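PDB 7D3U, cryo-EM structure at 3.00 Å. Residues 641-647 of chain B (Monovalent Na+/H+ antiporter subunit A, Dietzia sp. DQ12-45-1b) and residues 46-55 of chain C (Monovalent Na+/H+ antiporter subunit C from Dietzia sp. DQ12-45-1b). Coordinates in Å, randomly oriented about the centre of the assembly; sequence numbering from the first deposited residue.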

# COMPACT_ATOMS: atom_id res chain seq x y z
N PHE B 641 -11.20 -15.59 -31.29
CA PHE B 641 -11.12 -16.57 -32.36
C PHE B 641 -11.07 -15.91 -33.74
O PHE B 641 -10.49 -16.48 -34.67
N THR B 642 -11.67 -14.73 -33.88
CA THR B 642 -11.58 -14.01 -35.15
C THR B 642 -10.16 -13.51 -35.39
O THR B 642 -9.68 -13.52 -36.53
N LEU B 643 -9.47 -13.08 -34.33
CA LEU B 643 -8.10 -12.60 -34.44
C LEU B 643 -7.09 -13.72 -34.62
O LEU B 643 -5.90 -13.43 -34.76
N GLY B 644 -7.52 -14.97 -34.63
CA GLY B 644 -6.61 -16.08 -34.81
C GLY B 644 -6.00 -16.62 -33.54
O GLY B 644 -4.90 -17.18 -33.58
N ALA B 645 -6.68 -16.48 -32.41
CA ALA B 645 -6.23 -17.03 -31.14
C ALA B 645 -7.21 -18.12 -30.73
O ALA B 645 -8.27 -17.83 -30.17
N VAL B 646 -6.86 -19.37 -31.02
CA VAL B 646 -7.77 -20.48 -30.74
C VAL B 646 -7.68 -20.91 -29.28
O VAL B 646 -8.70 -21.11 -28.62
N ASP B 647 -6.46 -21.07 -28.77
CA ASP B 647 -6.30 -21.45 -27.37
C ASP B 647 -6.86 -20.38 -26.44
O ASP B 647 -7.50 -20.69 -25.42
N GLY C 46 -0.25 -6.79 -33.60
CA GLY C 46 -0.52 -6.43 -34.97
C GLY C 46 -2.00 -6.41 -35.30
O GLY C 46 -2.52 -5.39 -35.77
N ALA C 47 -2.68 -7.54 -35.08
CA ALA C 47 -4.11 -7.69 -35.35
C ALA C 47 -4.42 -7.56 -36.83
O ALA C 47 -5.59 -7.58 -37.23
N SER C 48 -3.39 -7.40 -37.66
CA SER C 48 -3.54 -7.44 -39.11
C SER C 48 -3.20 -8.80 -39.68
O SER C 48 -3.30 -9.00 -40.90
N ARG C 49 -2.78 -9.74 -38.84
CA ARG C 49 -2.53 -11.13 -39.23
C ARG C 49 -3.51 -11.99 -38.45
O ARG C 49 -3.39 -12.14 -37.23
N ARG C 50 -4.48 -12.57 -39.15
CA ARG C 50 -5.61 -13.25 -38.52
C ARG C 50 -5.50 -14.77 -38.61
O ARG C 50 -6.50 -15.47 -38.40
N GLU C 51 -4.32 -15.30 -38.92
CA GLU C 51 -4.12 -16.73 -39.02
C GLU C 51 -3.56 -17.27 -37.71
O GLU C 51 -2.70 -16.64 -37.09
N ALA C 52 -4.05 -18.43 -37.30
CA ALA C 52 -3.62 -18.99 -36.03
C ALA C 52 -2.21 -19.55 -36.15
O ALA C 52 -1.86 -20.13 -37.19
N PRO C 53 -1.37 -19.40 -35.12
CA PRO C 53 -0.01 -19.94 -35.14
C PRO C 53 0.05 -21.41 -34.71
O PRO C 53 0.85 -21.79 -33.85
N LEU C 54 -0.79 -22.24 -35.31
CA LEU C 54 -0.87 -23.65 -34.97
C LEU C 54 -0.52 -24.56 -36.14
O LEU C 54 -0.75 -25.77 -36.06
N VAL C 55 0.02 -24.01 -37.23
CA VAL C 55 0.38 -24.81 -38.39
C VAL C 55 1.77 -25.38 -38.16
O VAL C 55 2.49 -24.95 -37.25

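The CA atoms of the two stretches come nearest at a residue without a side chain: the CA of Gly B644 lies 4.3 Å from the CA of Ala C52, and no hydrogen bond joins the two stretches. Gly B644 follows the end of a helix with positive phi (89°), in a Schellman motif, and a CB there would point toward chain C, 2.8 Å from Arg C50 O, a clash. The same backbone angles would jam that CB against the carbonyl of Leu B643, so the turn by itself calls for glycine. Its carbonyl is used instead: Gly B644 O receives a CA-H...O contact from Ala C52 CA at 3.3 Å and lies 3.6 Å from Pro C53 CD.

Before the glycine, the contact is built around Arg C50 (chi1 to chi3 m, m, t), the residue most covered by the other stretch. Its guanidinium is held from within chain C, where Arg C50 NE donates a nearly straight hydrogen bond to Ala C47 O (2.9 Å, 172°); NH1 and NH2 are bonded elsewhere in the structure. The chain B stretch gives this side chain packing and no hydrogen bond. Leu B643 (m, t) starts with CA-to-CB directed away, yet its end comes nearer, placing CD2 over one guanidinium face, 3.5 Å from Arg C50 NE, and 4.3 Å from Ala C47 CB. Thr B642 (m) lies at the guanidinium edge, with CG2 3.6 Å from Arg C50 NH1, while its OG1 is hydrogen-bonded elsewhere.

Beyond the glycine the contact turns apolar. Val B646 (t) points toward chain C and Leu C54 (m, t) toward chain B; they meet with Val B646 CG2 3.7 Å from Leu C54 CD1, and the same CG2 lies 3.9 Å from Ala C52 CB. Ala B645, between glycine and valine, points away.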

# COMPACT_ATOMS: atom_id res chain seq x y z
CB PHE B 641 -12.31 -17.53 -32.28
CG PHE B 641 -12.37 -18.51 -33.42
CD1 PHE B 641 -11.32 -19.38 -33.65
CD2 PHE B 641 -13.47 -18.55 -34.25
CE1 PHE B 641 -11.37 -20.28 -34.69
CE2 PHE B 641 -13.52 -19.45 -35.29
CZ PHE B 641 -12.48 -20.31 -35.51
CB THR B 642 -12.56 -12.85 -35.16
OG1 THR B 642 -13.87 -13.32 -34.82
CG2 THR B 642 -12.62 -12.22 -36.54
CB LEU B 643 -7.74 -11.78 -33.19
CG LEU B 643 -8.57 -10.53 -32.96
CD1 LEU B 643 -8.35 -10.00 -31.55
CD2 LEU B 643 -8.22 -9.47 -33.99
CB ALA B 645 -6.13 -15.94 -30.08
CB VAL B 646 -7.48 -21.65 -31.70
CG1 VAL B 646 -8.54 -22.73 -31.54
CG2 VAL B 646 -7.43 -21.16 -33.13
CB ASP B 647 -4.82 -21.70 -27.07
CG ASP B 647 -4.60 -22.50 -25.80
OD1 ASP B 647 -5.59 -22.75 -25.07
OD2 ASP B 647 -3.44 -22.88 -25.53
CB ALA C 47 -4.93 -6.69 -34.54
CB SER C 48 -2.65 -6.37 -39.75
OG SER C 48 -1.28 -6.63 -39.51
CB ARG C 49 -1.09 -11.52 -38.93
CG ARG C 49 -0.06 -10.60 -39.57
CD ARG C 49 1.32 -10.82 -38.97
NE ARG C 49 1.40 -10.32 -37.60
CZ ARG C 49 1.63 -9.06 -37.28
NH1 ARG C 49 1.81 -8.15 -38.23
NH2 ARG C 49 1.68 -8.69 -36.01
CB ARG C 50 -6.92 -12.77 -39.13
CG ARG C 50 -7.14 -11.28 -39.03
CD ARG C 50 -7.31 -10.85 -37.59
NE ARG C 50 -7.77 -9.47 -37.48
CZ ARG C 50 -9.04 -9.10 -37.49
NH1 ARG C 50 -9.99 -10.02 -37.61
NH2 ARG C 50 -9.37 -7.82 -37.37
CB GLU C 51 -3.19 -17.08 -40.18
CG GLU C 51 -3.38 -18.49 -40.72
CD GLU C 51 -2.69 -18.70 -42.05
OE1 GLU C 51 -1.93 -17.81 -42.48
OE2 GLU C 51 -2.90 -19.77 -42.66
CB ALA C 52 -4.58 -20.09 -35.58
CB PRO C 53 0.73 -19.03 -34.16
CG PRO C 53 -0.31 -18.68 -33.16
CD PRO C 53 -1.61 -18.58 -33.92
CB LEU C 54 -2.27 -23.99 -34.44
CG LEU C 54 -2.75 -23.20 -33.23
CD1 LEU C 54 -4.26 -23.10 -33.22
CD2 LEU C 54 -2.26 -23.87 -31.96
CB VAL C 55 0.33 -23.97 -39.68
CG1 VAL C 55 0.83 -24.77 -40.87
CG2 VAL C 55 -1.08 -23.46 -39.92